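Local coordinates for hypothetical protein Atu1540 (Agrobacterium tumefaciens str. C58, PDB 2HWJ), which is of unknown function but carries a putative ParB-like nuclease domain, so that a role involving nucleic acid is possible though unproven, at residues Pro54-Pro59 with Glu87-Ser92; Ile12-Leu17 with Glu81-Ser86; Arg18-Ala23 with Tyr64-His69; Pro135-Ala140 with Phe156-Trp161; Arg167-Asp172 with Ala183-Leu188. All coordinates share one frame; numbering follows the deposited sequence.

Contact 1: residues Pro54-Pro59 with Glu87-Ser92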
# COMPACT_ATOMS: atom_id res chain seq x y z
N PRO A 54 2.49 5.45 -18.32
CA PRO A 54 1.31 4.60 -18.01
C PRO A 54 0.03 5.36 -18.27
O PRO A 54 -0.04 6.56 -18.13
CB PRO A 54 1.44 4.40 -16.51
CG PRO A 54 2.01 5.56 -16.01
CD PRO A 54 3.05 6.04 -17.10
N VAL A 55 -1.04 4.67 -18.55
CA VAL A 55 -2.24 5.32 -19.08
C VAL A 55 -3.47 4.46 -18.72
O VAL A 55 -3.34 3.31 -18.37
CB VAL A 55 -2.02 5.29 -20.58
CG1 VAL A 55 -3.20 4.67 -21.35
CG2 VAL A 55 -1.39 6.58 -21.10
N VAL A 56 -4.67 5.01 -18.78
CA VAL A 56 -5.87 4.28 -18.39
C VAL A 56 -6.80 4.46 -19.54
O VAL A 56 -6.87 5.49 -20.11
CB VAL A 56 -6.43 4.93 -17.07
CG1 VAL A 56 -7.92 4.87 -16.98
CG2 VAL A 56 -5.89 4.26 -15.88
N ALA A 57 -7.58 3.49 -19.90
CA ALA A 57 -8.46 3.72 -21.04
C ALA A 57 -9.75 4.29 -20.46
O ALA A 57 -10.31 3.71 -19.57
CB ALA A 57 -8.69 2.43 -21.86
N GLY A 58 -10.18 5.46 -20.96
CA GLY A 58 -11.40 6.09 -20.52
C GLY A 58 -12.45 5.96 -21.55
O GLY A 58 -12.32 5.23 -22.49
N PRO A 59 -13.51 6.73 -21.38
CA PRO A 59 -14.71 6.76 -22.18
C PRO A 59 -14.39 7.12 -23.61
O PRO A 59 -13.39 7.79 -23.84
CB PRO A 59 -15.49 7.88 -21.59
CG PRO A 59 -14.97 8.01 -20.26
CD PRO A 59 -13.51 7.74 -20.33
N GLU A 87 -1.26 0.57 -21.18
CA GLU A 87 -2.53 0.66 -20.57
C GLU A 87 -2.44 -0.20 -19.32
O GLU A 87 -2.16 -1.39 -19.42
CB GLU A 87 -3.59 0.17 -21.57
CG GLU A 87 -5.02 0.08 -21.07
CD GLU A 87 -6.05 -0.38 -22.18
OE1 GLU A 87 -6.65 -1.52 -22.06
OE2 GLU A 87 -6.29 0.41 -23.13
N VAL A 88 -2.69 0.40 -18.16
CA VAL A 88 -2.71 -0.29 -16.88
C VAL A 88 -4.11 -0.44 -16.25
O VAL A 88 -4.24 -0.90 -15.11
CB VAL A 88 -1.83 0.38 -15.83
CG1 VAL A 88 -0.42 0.38 -16.29
CG2 VAL A 88 -2.32 1.80 -15.52
N ALA A 89 -5.14 -0.02 -16.95
CA ALA A 89 -6.49 -0.21 -16.46
C ALA A 89 -7.43 0.25 -17.51
O ALA A 89 -7.11 1.13 -18.32
CB ALA A 89 -6.71 0.55 -15.18
N LYS A 90 -8.62 -0.32 -17.46
CA LYS A 90 -9.58 -0.19 -18.55
C LYS A 90 -10.90 0.20 -17.93
O LYS A 90 -11.55 -0.62 -17.28
CB LYS A 90 -9.70 -1.53 -19.29
CG LYS A 90 -9.86 -1.37 -20.78
CD LYS A 90 -9.76 -2.73 -21.57
CE LYS A 90 -10.16 -2.53 -23.07
NZ LYS A 90 -9.88 -1.08 -23.71
N PHE A 91 -11.29 1.46 -18.10
CA PHE A 91 -12.58 1.92 -17.63
C PHE A 91 -13.48 2.40 -18.77
O PHE A 91 -14.50 3.09 -18.55
CB PHE A 91 -12.42 3.07 -16.66
CG PHE A 91 -11.56 2.80 -15.52
CD1 PHE A 91 -11.70 1.69 -14.76
CD2 PHE A 91 -10.59 3.70 -15.17
CE1 PHE A 91 -10.89 1.42 -13.67
CE2 PHE A 91 -9.76 3.46 -14.06
CZ PHE A 91 -9.93 2.28 -13.31
N SER A 92 -13.17 2.01 -19.98
CA SER A 92 -13.91 2.48 -21.10
C SER A 92 -15.29 1.90 -21.11
O SER A 92 -16.04 2.26 -21.90
CB SER A 92 -13.17 2.13 -22.38
OG SER A 92 -12.91 0.74 -22.32

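Contact 2: residues Ile12-Leu17 with Glu81-Ser86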
# COMPACT_ATOMS: atom_id res chain seq x y z
N ILE A 12 0.72 6.57 -28.77
CA ILE A 12 -0.27 7.60 -28.94
C ILE A 12 0.40 8.92 -29.23
O ILE A 12 1.59 9.16 -28.84
CB ILE A 12 -1.11 7.74 -27.67
CG1 ILE A 12 -2.44 8.49 -27.90
CG2 ILE A 12 -0.34 8.48 -26.65
CD1 ILE A 12 -3.44 8.18 -26.82
N ALA A 13 -0.40 9.77 -29.89
CA ALA A 13 -0.01 11.12 -30.20
C ALA A 13 -0.19 11.87 -28.92
O ALA A 13 -1.30 11.87 -28.32
CB ALA A 13 -0.91 11.71 -31.21
N ILE A 14 0.88 12.53 -28.51
CA ILE A 14 0.80 13.35 -27.33
C ILE A 14 -0.34 14.38 -27.41
O ILE A 14 -0.96 14.71 -26.40
CB ILE A 14 2.14 14.07 -27.05
CG1 ILE A 14 3.23 13.06 -26.65
CG2 ILE A 14 1.92 15.12 -25.93
CD1 ILE A 14 4.60 13.63 -26.88
N ASP A 15 -0.65 14.88 -28.59
CA ASP A 15 -1.73 15.84 -28.61
C ASP A 15 -3.08 15.13 -28.30
O ASP A 15 -4.12 15.71 -28.36
CB ASP A 15 -1.71 16.61 -29.94
CG ASP A 15 -2.13 15.75 -31.08
OD1 ASP A 15 -2.99 14.88 -30.85
OD2 ASP A 15 -1.64 15.91 -32.24
N LYS A 16 -3.07 13.83 -28.04
CA LYS A 16 -4.32 13.12 -27.88
C LYS A 16 -4.49 12.61 -26.45
O LYS A 16 -5.56 12.22 -26.12
CB LYS A 16 -4.43 11.95 -28.88
CG LYS A 16 -4.64 12.41 -30.30
CD LYS A 16 -6.07 12.17 -30.83
CE LYS A 16 -6.32 12.87 -32.19
NZ LYS A 16 -6.47 14.40 -32.01
N LEU A 17 -3.44 12.66 -25.61
CA LEU A 17 -3.53 12.26 -24.23
C LEU A 17 -4.31 13.19 -23.41
O LEU A 17 -4.13 14.39 -23.46
CB LEU A 17 -2.20 12.17 -23.55
CG LEU A 17 -1.44 10.90 -23.83
CD1 LEU A 17 0.06 11.19 -23.62
CD2 LEU A 17 -1.95 9.86 -22.90
N GLU A 81 6.05 14.16 -31.26
CA GLU A 81 4.63 13.83 -31.56
C GLU A 81 4.01 12.67 -30.81
O GLU A 81 2.88 12.74 -30.38
CB GLU A 81 4.44 13.53 -33.04
CG GLU A 81 5.78 13.35 -33.82
CD GLU A 81 5.58 13.50 -35.36
OE1 GLU A 81 4.46 13.14 -35.84
OE2 GLU A 81 6.52 14.00 -36.04
N HIS A 82 4.75 11.59 -30.68
CA HIS A 82 4.23 10.40 -30.10
C HIS A 82 4.97 9.95 -28.80
O HIS A 82 6.13 10.28 -28.58
CB HIS A 82 4.32 9.30 -31.15
CG HIS A 82 3.41 9.47 -32.33
ND1 HIS A 82 3.84 9.97 -33.56
CD2 HIS A 82 2.09 9.17 -32.49
CE1 HIS A 82 2.84 9.95 -34.42
NE2 HIS A 82 1.76 9.47 -33.80
N VAL A 83 4.31 9.17 -27.95
CA VAL A 83 5.01 8.59 -26.83
C VAL A 83 4.50 7.13 -26.63
O VAL A 83 3.33 6.87 -26.82
CB VAL A 83 4.84 9.44 -25.57
CG1 VAL A 83 3.35 9.48 -25.07
CG2 VAL A 83 5.69 8.89 -24.42
N LEU A 84 5.36 6.18 -26.26
CA LEU A 84 4.92 4.83 -25.91
C LEU A 84 4.16 4.87 -24.63
O LEU A 84 4.44 5.73 -23.75
CB LEU A 84 6.11 3.98 -25.66
CG LEU A 84 7.07 3.88 -26.84
CD1 LEU A 84 8.19 2.97 -26.49
CD2 LEU A 84 6.32 3.49 -28.16
N THR A 85 3.19 3.97 -24.50
CA THR A 85 2.29 3.98 -23.38
C THR A 85 2.01 2.50 -23.05
O THR A 85 2.23 1.61 -23.88
CB THR A 85 0.89 4.44 -23.80
OG1 THR A 85 0.47 3.64 -24.93
CG2 THR A 85 0.81 5.90 -24.20
N SER A 86 1.48 2.26 -21.85
CA SER A 86 1.08 0.96 -21.44
C SER A 86 -0.20 1.19 -20.69
O SER A 86 -0.22 1.95 -19.71
CB SER A 86 2.09 0.38 -20.49
OG SER A 86 1.69 -0.94 -20.20

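Contact 3: residues Arg18-Ala23 with Tyr64-His69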
# COMPACT_ATOMS: atom_id res chain seq x y z
N ARG A 18 -5.14 12.63 -22.57
CA ARG A 18 -5.91 13.45 -21.74
C ARG A 18 -5.25 13.53 -20.36
O ARG A 18 -5.13 12.55 -19.70
CB ARG A 18 -7.32 12.89 -21.70
CG ARG A 18 -8.01 13.16 -22.99
CD ARG A 18 -9.03 14.24 -22.87
NE ARG A 18 -10.16 13.87 -23.73
CZ ARG A 18 -10.54 14.51 -24.84
NH1 ARG A 18 -9.97 15.66 -25.22
NH2 ARG A 18 -11.56 14.02 -25.55
N PRO A 19 -4.83 14.72 -19.93
CA PRO A 19 -4.22 14.97 -18.63
C PRO A 19 -5.06 14.46 -17.45
O PRO A 19 -6.26 14.29 -17.63
CB PRO A 19 -4.21 16.51 -18.54
CG PRO A 19 -4.23 16.97 -19.90
CD PRO A 19 -4.91 15.92 -20.76
N THR A 20 -4.47 14.30 -16.24
CA THR A 20 -5.33 14.04 -15.13
C THR A 20 -5.03 14.95 -13.98
O THR A 20 -5.40 14.69 -12.83
CB THR A 20 -5.37 12.47 -14.74
OG1 THR A 20 -4.09 12.03 -14.33
CG2 THR A 20 -5.88 11.55 -15.90
N GLN A 21 -4.38 16.07 -14.26
CA GLN A 21 -4.07 17.13 -13.26
C GLN A 21 -4.02 18.48 -13.96
O GLN A 21 -3.86 18.57 -15.19
CB GLN A 21 -2.76 16.84 -12.51
CG GLN A 21 -1.48 16.91 -13.33
CD GLN A 21 -0.31 16.32 -12.61
OE1 GLN A 21 -0.38 15.18 -12.24
NE2 GLN A 21 0.80 17.08 -12.45
N ILE A 22 -4.15 19.54 -13.20
CA ILE A 22 -4.31 20.87 -13.72
C ILE A 22 -2.97 21.54 -13.87
O ILE A 22 -2.78 22.34 -14.78
CB ILE A 22 -5.24 21.64 -12.81
CG1 ILE A 22 -6.62 21.01 -12.94
CG2 ILE A 22 -5.39 23.05 -13.27
CD1 ILE A 22 -7.54 21.42 -11.98
N ALA A 23 -1.99 21.17 -13.02
CA ALA A 23 -0.74 21.96 -12.94
C ALA A 23 0.51 21.13 -12.90
O ALA A 23 0.43 19.97 -12.58
CB ALA A 23 -0.77 23.00 -11.82
N TYR A 64 -6.10 8.31 -20.79
CA TYR A 64 -5.76 9.31 -19.73
C TYR A 64 -4.41 9.08 -19.13
O TYR A 64 -4.16 7.98 -18.66
CB TYR A 64 -6.82 9.29 -18.60
CG TYR A 64 -8.09 9.83 -19.12
CD1 TYR A 64 -8.82 9.08 -20.08
CD2 TYR A 64 -8.49 11.16 -18.83
CE1 TYR A 64 -9.99 9.60 -20.68
CE2 TYR A 64 -9.66 11.68 -19.39
CZ TYR A 64 -10.40 10.88 -20.31
OH TYR A 64 -11.52 11.32 -20.91
N LEU A 65 -3.55 10.08 -19.15
CA LEU A 65 -2.15 9.99 -18.68
C LEU A 65 -2.17 9.95 -17.18
O LEU A 65 -2.83 10.77 -16.56
CB LEU A 65 -1.41 11.29 -19.05
CG LEU A 65 0.03 11.36 -18.56
CD1 LEU A 65 0.88 10.20 -19.12
CD2 LEU A 65 0.69 12.71 -18.88
N ILE A 66 -1.43 9.03 -16.59
CA ILE A 66 -1.55 8.79 -15.13
C ILE A 66 -0.32 9.27 -14.36
O ILE A 66 -0.35 9.57 -13.17
CB ILE A 66 -1.87 7.27 -14.89
CG1 ILE A 66 -3.35 7.14 -14.96
CG2 ILE A 66 -1.45 6.76 -13.56
CD1 ILE A 66 -3.93 8.41 -14.56
N ASP A 67 0.80 9.38 -15.04
CA ASP A 67 1.93 9.89 -14.33
C ASP A 67 2.77 10.64 -15.31
O ASP A 67 2.50 10.56 -16.52
CB ASP A 67 2.75 8.69 -13.82
CG ASP A 67 3.45 9.02 -12.55
OD1 ASP A 67 3.27 10.18 -12.08
OD2 ASP A 67 4.18 8.13 -12.04
N HIS A 68 3.82 11.29 -14.83
CA HIS A 68 4.76 11.85 -15.79
C HIS A 68 4.23 12.98 -16.62
O HIS A 68 4.60 13.13 -17.77
CB HIS A 68 5.37 10.79 -16.70
CG HIS A 68 5.89 9.62 -15.94
ND1 HIS A 68 7.07 9.66 -15.22
CD2 HIS A 68 5.37 8.38 -15.73
CE1 HIS A 68 7.25 8.50 -14.62
NE2 HIS A 68 6.23 7.72 -14.90
N HIS A 69 3.34 13.78 -16.08
CA HIS A 69 3.00 15.05 -16.81
C HIS A 69 4.20 15.98 -17.16
O HIS A 69 4.22 16.60 -18.21
CB HIS A 69 1.89 15.80 -16.10
CG HIS A 69 0.61 15.02 -16.05
ND1 HIS A 69 -0.56 15.45 -16.65
CD2 HIS A 69 0.31 13.82 -15.48
CE1 HIS A 69 -1.52 14.56 -16.44
NE2 HIS A 69 -1.01 13.56 -15.75

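Contact 4: residues Pro135-Ala140 with Phe156-Trp161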
# COMPACT_ATOMS: atom_id res chain seq x y z
N PRO A 135 4.43 27.01 -9.45
CA PRO A 135 5.84 27.20 -9.09
C PRO A 135 6.18 26.53 -7.78
O PRO A 135 7.32 26.12 -7.59
CB PRO A 135 6.01 28.75 -8.99
CG PRO A 135 4.55 29.30 -8.81
CD PRO A 135 3.65 28.28 -9.52
N PHE A 136 5.23 26.35 -6.88
CA PHE A 136 5.60 25.53 -5.68
C PHE A 136 5.78 24.08 -6.02
O PHE A 136 6.57 23.38 -5.35
CB PHE A 136 4.70 25.76 -4.46
CG PHE A 136 4.87 27.14 -3.92
CD1 PHE A 136 4.06 28.19 -4.40
CD2 PHE A 136 5.93 27.44 -3.04
CE1 PHE A 136 4.26 29.50 -3.98
CE2 PHE A 136 6.14 28.77 -2.60
CZ PHE A 136 5.29 29.79 -3.07
N ARG A 137 5.09 23.62 -7.07
CA ARG A 137 5.38 22.29 -7.47
C ARG A 137 6.88 22.15 -7.85
O ARG A 137 7.51 21.10 -7.53
CB ARG A 137 4.46 21.87 -8.57
CG ARG A 137 4.74 20.52 -9.08
CD ARG A 137 4.57 19.51 -8.03
NE ARG A 137 4.86 18.19 -8.54
CZ ARG A 137 6.10 17.75 -8.78
NH1 ARG A 137 7.14 18.55 -8.55
NH2 ARG A 137 6.30 16.53 -9.27
N SER A 138 7.47 23.18 -8.48
CA SER A 138 8.88 23.08 -8.91
C SER A 138 9.78 23.15 -7.73
O SER A 138 10.82 22.46 -7.65
CB SER A 138 9.28 24.23 -9.78
OG SER A 138 8.60 24.20 -10.99
N LEU A 139 9.42 24.02 -6.81
CA LEU A 139 10.18 24.15 -5.59
C LEU A 139 10.18 22.82 -4.84
O LEU A 139 11.25 22.34 -4.51
CB LEU A 139 9.62 25.26 -4.70
CG LEU A 139 10.54 25.55 -3.51
CD1 LEU A 139 11.91 26.12 -3.93
CD2 LEU A 139 9.89 26.42 -2.50
N ALA A 140 8.99 22.23 -4.61
CA ALA A 140 8.89 20.95 -3.96
C ALA A 140 9.72 19.88 -4.73
O ALA A 140 10.40 19.07 -4.12
CB ALA A 140 7.46 20.56 -3.79
N PHE A 156 1.19 11.75 -5.26
CA PHE A 156 1.20 13.20 -5.15
C PHE A 156 1.93 13.70 -3.89
O PHE A 156 1.57 14.71 -3.30
CB PHE A 156 -0.27 13.66 -5.13
CG PHE A 156 -1.11 13.17 -6.35
CD1 PHE A 156 -2.28 12.42 -6.16
CD2 PHE A 156 -0.73 13.48 -7.69
CE1 PHE A 156 -3.05 11.99 -7.25
CE2 PHE A 156 -1.50 13.04 -8.80
CZ PHE A 156 -2.65 12.30 -8.58
N SER A 157 2.96 12.96 -3.48
CA SER A 157 3.87 13.34 -2.37
C SER A 157 4.27 14.77 -2.52
O SER A 157 4.17 15.54 -1.59
CB SER A 157 5.16 12.55 -2.48
OG SER A 157 5.97 12.62 -1.28
N GLU A 158 4.78 15.10 -3.69
CA GLU A 158 5.27 16.42 -4.00
C GLU A 158 4.23 17.50 -3.84
O GLU A 158 4.51 18.55 -3.30
CB GLU A 158 5.81 16.46 -5.44
CG GLU A 158 7.17 15.82 -5.60
CD GLU A 158 7.11 14.35 -5.90
OE1 GLU A 158 5.98 13.74 -6.02
OE2 GLU A 158 8.23 13.79 -6.00
N PHE A 159 3.04 17.24 -4.28
CA PHE A 159 2.04 18.23 -4.14
C PHE A 159 1.72 18.57 -2.67
O PHE A 159 1.34 19.70 -2.36
CB PHE A 159 0.82 17.89 -4.99
CG PHE A 159 0.93 18.41 -6.41
CD1 PHE A 159 1.03 17.54 -7.50
CD2 PHE A 159 0.99 19.80 -6.66
CE1 PHE A 159 1.14 18.04 -8.81
CE2 PHE A 159 1.11 20.32 -7.97
CZ PHE A 159 1.16 19.44 -9.04
N GLY A 160 1.96 17.60 -1.78
CA GLY A 160 1.86 17.81 -0.32
C GLY A 160 2.91 18.75 0.21
O GLY A 160 2.62 19.67 0.97
N TRP A 161 4.12 18.56 -0.26
CA TRP A 161 5.23 19.46 0.05
C TRP A 161 5.02 20.84 -0.56
O TRP A 161 5.26 21.87 0.10
CB TRP A 161 6.56 18.85 -0.39
CG TRP A 161 6.99 17.80 0.62
CD1 TRP A 161 6.67 16.47 0.62
CD2 TRP A 161 7.70 18.04 1.83
NE1 TRP A 161 7.18 15.88 1.71
CE2 TRP A 161 7.81 16.81 2.48
CE3 TRP A 161 8.30 19.18 2.40
CZ2 TRP A 161 8.50 16.65 3.67
CZ3 TRP A 161 8.98 19.04 3.60
CH2 TRP A 161 9.08 17.77 4.22

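Contact 5: residues Arg167-Asp172 with Ala183-Leu188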
# COMPACT_ATOMS: atom_id res chain seq x y z
N ARG A 167 2.31 27.85 1.77
CA ARG A 167 1.70 28.63 2.86
C ARG A 167 2.75 29.34 3.72
O ARG A 167 2.42 30.01 4.65
CB ARG A 167 0.82 27.73 3.71
CG ARG A 167 0.11 26.68 2.91
CD ARG A 167 -0.66 25.71 3.78
NE ARG A 167 -1.99 26.22 3.96
CZ ARG A 167 -3.11 25.64 3.55
NH1 ARG A 167 -3.08 24.48 2.92
NH2 ARG A 167 -4.28 26.23 3.79
N ARG A 168 4.01 29.22 3.34
CA ARG A 168 5.14 29.57 4.20
C ARG A 168 6.25 30.28 3.49
O ARG A 168 7.09 30.85 4.10
CB ARG A 168 5.75 28.30 4.75
CG ARG A 168 5.04 27.83 5.97
CD ARG A 168 5.45 26.46 6.36
NE ARG A 168 4.52 25.96 7.37
CZ ARG A 168 3.38 25.35 7.09
NH1 ARG A 168 3.07 25.16 5.82
NH2 ARG A 168 2.58 24.91 8.06
N ILE A 169 6.34 30.18 2.18
CA ILE A 169 7.37 30.92 1.51
C ILE A 169 6.66 31.90 0.57
O ILE A 169 5.70 31.55 -0.13
CB ILE A 169 8.36 30.00 0.81
CG1 ILE A 169 9.09 29.08 1.80
CG2 ILE A 169 9.37 30.79 -0.01
CD1 ILE A 169 10.03 28.06 1.05
N ASP A 170 7.12 33.14 0.62
CA ASP A 170 6.61 34.26 -0.16
C ASP A 170 6.78 33.96 -1.68
O ASP A 170 7.87 33.57 -2.06
CB ASP A 170 7.46 35.44 0.33
CG ASP A 170 7.09 36.76 -0.26
OD1 ASP A 170 6.22 36.89 -1.14
OD2 ASP A 170 7.73 37.74 0.19
N ARG A 171 5.74 34.11 -2.54
CA ARG A 171 5.96 33.86 -4.01
C ARG A 171 7.05 34.77 -4.65
O ARG A 171 7.77 34.37 -5.59
CB ARG A 171 4.71 34.08 -4.86
CG ARG A 171 3.46 33.55 -4.32
CD ARG A 171 2.27 34.50 -4.78
NE ARG A 171 0.98 33.81 -4.59
CZ ARG A 171 -0.19 34.39 -4.31
NH1 ARG A 171 -0.28 35.73 -4.20
NH2 ARG A 171 -1.28 33.63 -4.15
N ASP A 172 7.09 35.99 -4.16
CA ASP A 172 8.10 36.93 -4.52
C ASP A 172 9.53 36.46 -4.22
O ASP A 172 10.47 36.88 -4.89
CB ASP A 172 7.76 38.29 -3.87
CG ASP A 172 6.45 38.89 -4.45
OD1 ASP A 172 5.90 38.24 -5.39
OD2 ASP A 172 5.98 39.97 -4.01
N ALA A 183 16.60 27.35 -0.36
CA ALA A 183 17.36 27.36 0.90
C ALA A 183 16.40 27.47 2.08
O ALA A 183 16.59 26.80 3.09
CB ALA A 183 18.47 28.51 0.92
N GLU A 184 15.36 28.27 1.93
CA GLU A 184 14.34 28.34 2.94
C GLU A 184 13.61 27.03 3.12
O GLU A 184 13.42 26.60 4.26
CB GLU A 184 13.36 29.49 2.66
CG GLU A 184 13.78 30.69 3.46
CD GLU A 184 12.62 31.48 4.12
OE1 GLU A 184 11.47 30.92 4.29
OE2 GLU A 184 12.90 32.68 4.49
N ALA A 185 13.20 26.43 2.01
CA ALA A 185 12.47 25.21 2.00
C ALA A 185 13.24 24.12 2.72
O ALA A 185 12.71 23.28 3.51
CB ALA A 185 12.22 24.77 0.56
N MSE A 186 14.53 24.13 2.42
CA MSE A 186 15.46 23.21 3.03
C MSE A 186 15.54 23.42 4.58
O MSE A 186 15.54 22.45 5.35
CB MSE A 186 16.79 23.33 2.32
CG MSE A 186 17.82 22.41 2.76
SE MSE A 186 17.26 20.54 2.62
CE MSE A 186 19.00 19.71 3.16
N LYS A 187 15.58 24.67 5.03
CA LYS A 187 15.48 24.93 6.47
C LYS A 187 14.10 24.44 6.98
O LYS A 187 14.01 23.98 8.12
CB LYS A 187 15.72 26.39 6.76
CG LYS A 187 15.43 26.89 8.13
CD LYS A 187 16.42 28.09 8.36
CE LYS A 187 16.04 29.05 9.49
NZ LYS A 187 15.64 30.39 8.91
N LEU A 188 13.04 24.48 6.16
CA LEU A 188 11.78 24.16 6.74
C LEU A 188 11.60 22.63 6.79
O LEU A 188 11.12 22.07 7.82
CB LEU A 188 10.65 24.84 5.99
CG LEU A 188 10.35 26.35 6.16
CD1 LEU A 188 9.88 26.88 4.84
CD2 LEU A 188 9.39 26.75 7.30

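Contact 1: residues Pro54-Pro59 with Glu87-Ser92
Val56 meets Phe91 obliquely: the CG1 branch comes to 3.4 Å from Phe91 CD2, on the CD2-CE2 side of the ring. Phe91 CG stands anti to its own carbonyl carbon (chi1 -55°), and the ring beyond it crosses the valine side chain. The other branch of Val56, CG2, meets Ala89 CB at 3.9 Å. On another side Ala57 CB is met by two long side chains. Glu87 has CG anti to its backbone N (chi1 176°) and runs out extended, bringing OE2 to 3.4 Å from Ala57 CB; Lys90 passes the same methyl with CG, then bends at chi4, and its NZ makes a long salt bridge of 3.7 Å with Glu87 OE1. The parallel backbones pair through Val88 N to Val55 O (3.0 Å), Ala57 N to Ala89 O (2.9 Å) and Phe91 N to Ala57 O (2.9 Å). Val55 pairs with Glu87 but Ala57 with Lys90, so strand 82-90 carries one residue more: a beta bulge. The far edge of strand 52-57 is taken by strand 63-65, with backbone bonds from Val56 to Tyr64 and from Pro54 to Ile66. Met103 of helix 96-105 packs on both Val56 and Phe91, and His196 of a second subunit also reaches Phe91.

Contact 2: residues Ile12-Leu17 with Glu81-Ser86
Glu81 meets Ile14 through its backbone alone: Ile14 N donates to Glu81 O at 2.7 Å, just where segment 12-17 leaves its strand for a short 3-10 turn. His82 follows, in a non-hydrogen-bonded pair with Ala13; its ring brings CD2 to 3.6 Å from Ala13 N, and Ile12 O lies at the ring edge. Val83 forms the hydrogen-bonded pair with Ile12, donating from N to Ile12 O at 2.9 Å and accepting at O from Ile12 N at 3.3 Å. This is how edge strand 9-13 joins the mixed sheet, antiparallel to strand 82-90, whose other side is held by strand 52-57. Val83 CG1, set between its own backbone N and carbonyl carbon (chi1 65°), touches Ile14 CG1 at 3.9 Å and Leu17 CD1 at 4.0 Å, crossing both side chains at about a right angle. At Thr85 the two ends of the side chain part company: CG2 packs 3.7 Å from Ile12 CG2, while OG1 is hydrogen-bonded to Ser10 OG.

Contact 3: residues Arg18-Ala23 with Tyr64-His69
Leu65 binds to segment 18-23 through both its backbone polar atoms. Its N donates to Arg18 O at 3.0 Å, well tilted from the carbonyl plane, in a single bridge. Its O lies 2.9 Å from Thr20 OG1, a hydroxyl that also has Leu108 O within hydrogen-bonding reach; His69 NE2 adds a weak bond to the same Leu65 O at 3.4 Å. The His69 ring is sandwiched: Leu65 CD2 sits over the centre of one face and Gln21 CG over the centre of the other, 3.8 Å from the centroid. The Gln21 amide stacks on that second face, its plane 10° from the ring, and is steadied by Gln21 NE2 donating to Ala23 O at 2.9 Å. Farther out, Arg18 CB lies over a face of Tyr64, 3.7 Å from the ring centroid, a CH-pi contact. Thr20 chi1 of 63° puts CG2 anti to its carbonyl carbon, where the methyl meets the edge of that ring. Met103 of helix 96-105 packs on both Thr20 and Tyr64. Irregular segment 18-23 thus bridges onto edge strand 63-65 and packs against the start of helix 69-77, with His68 at the N-cap, inside the region assigned to the putative ParB-like nuclease family.

Contact 4: residues Pro135-Ala140 with Phe156-Trp161
The guanidinium of Arg137, salt-bridged through NH1 to Glu28 OE1, lies with one face against Glu158, whose CB stands over its centre, 3.6 Å from Arg137 CZ. The carboxylate of Glu158 is almost parallel to that plane, 10° apart, but Glu158 OE1 stands 4.3 Å from Arg137 NH2 and well out of the guanidinium plane, so only charge attraction is likely to act; Glu158 OE2 is instead paired with Arg144. The setting is a buried crossing of helices 135-146 and 157-166: the axes of segments 135-140 and 157-161 approach to 8.3 Å at 108°. Arg137 CG is anti to its backbone N, and the chain then bends at chi2 across the Phe159 ring. Its CD sits over the centre of one face, 3.6 Å from the ring centroid, as a CH-pi contact, with the guanidinium nearly perpendicular to the ring and Phe159 CE1 at the guanidinium edge. Beside this, Ala140 CB packs 3.6 Å from Glu158 O and 3.9 Å from Trp161 CB. The Trp161 indole itself stacks on Tyr149, and its NE1 is hydrogen-bonded to Pro198 O.

Contact 5: residues Arg167-Asp172 with Ala183-Leu188
Ile169 and Leu188 lie alongside each other, running in opposite senses, the isoleucine coming from the link after helix 157-166 and the leucine from helix 178-189. A chi1 of -62° sets Ile169 CG1 anti to its carbonyl carbon, which places it 3.8 Å from Leu188 CD1. Ile169 CD1 reaches onto the helix backbone, 3.7 Å from Ala185 N and 4.0 Å from Ala185 CB. Glu184 also passes Ile169 in the opposite sense; its chain bends at chi2, and OE1 lies 3.9 Å from Ile169 CG1, an approach of carboxylate to methylene. Arg168 crosses Leu188 obliquely: its chain runs extended from CG to NE, with CD 4.1 Å from Leu188 CD2 in passing, while the charged end travels on. That end is held elsewhere, by NE to Glu193, by NH1 to Phe164 O, and by NH2 to Glu98 of a second subunit. On the same link, Asp170 OD1 caps helix 171-176, accepting from Asp172 N at 3.3 Å from above the carboxylate plane. Across the two segments the chemistry is apolar, carried by aliphatic groups, whereas the guanidinium of Arg168 ties the link to its own chain through NE and NH1 and to the second subunit through NH2.

From the N terminus, residues 12-17 open contact 2 and 18-23 open contact 3. Residues 54-59 then open contact 1 before 64-69 close contact 3, 81-86 close contact 2 and 87-92 close contact 1. Contact 3 thus falls within the loop of contact 2, and contact 1 crosses both. Contacts 1 and 2 pair strands on the two edges of strand 82-90; contact 3 joins the sheet's end strand 63-65 to the segment leading to strand 23-24. On the helical side contact 4 closes at 156-161, and contact 5 opens at 167-172 and closes at 183-188. Gln21 and Ala23 touch Phe159, bridging contacts 3 and 4, while Phe136 and Leu139 pack on Ile169, tying contact 4 to contact 5.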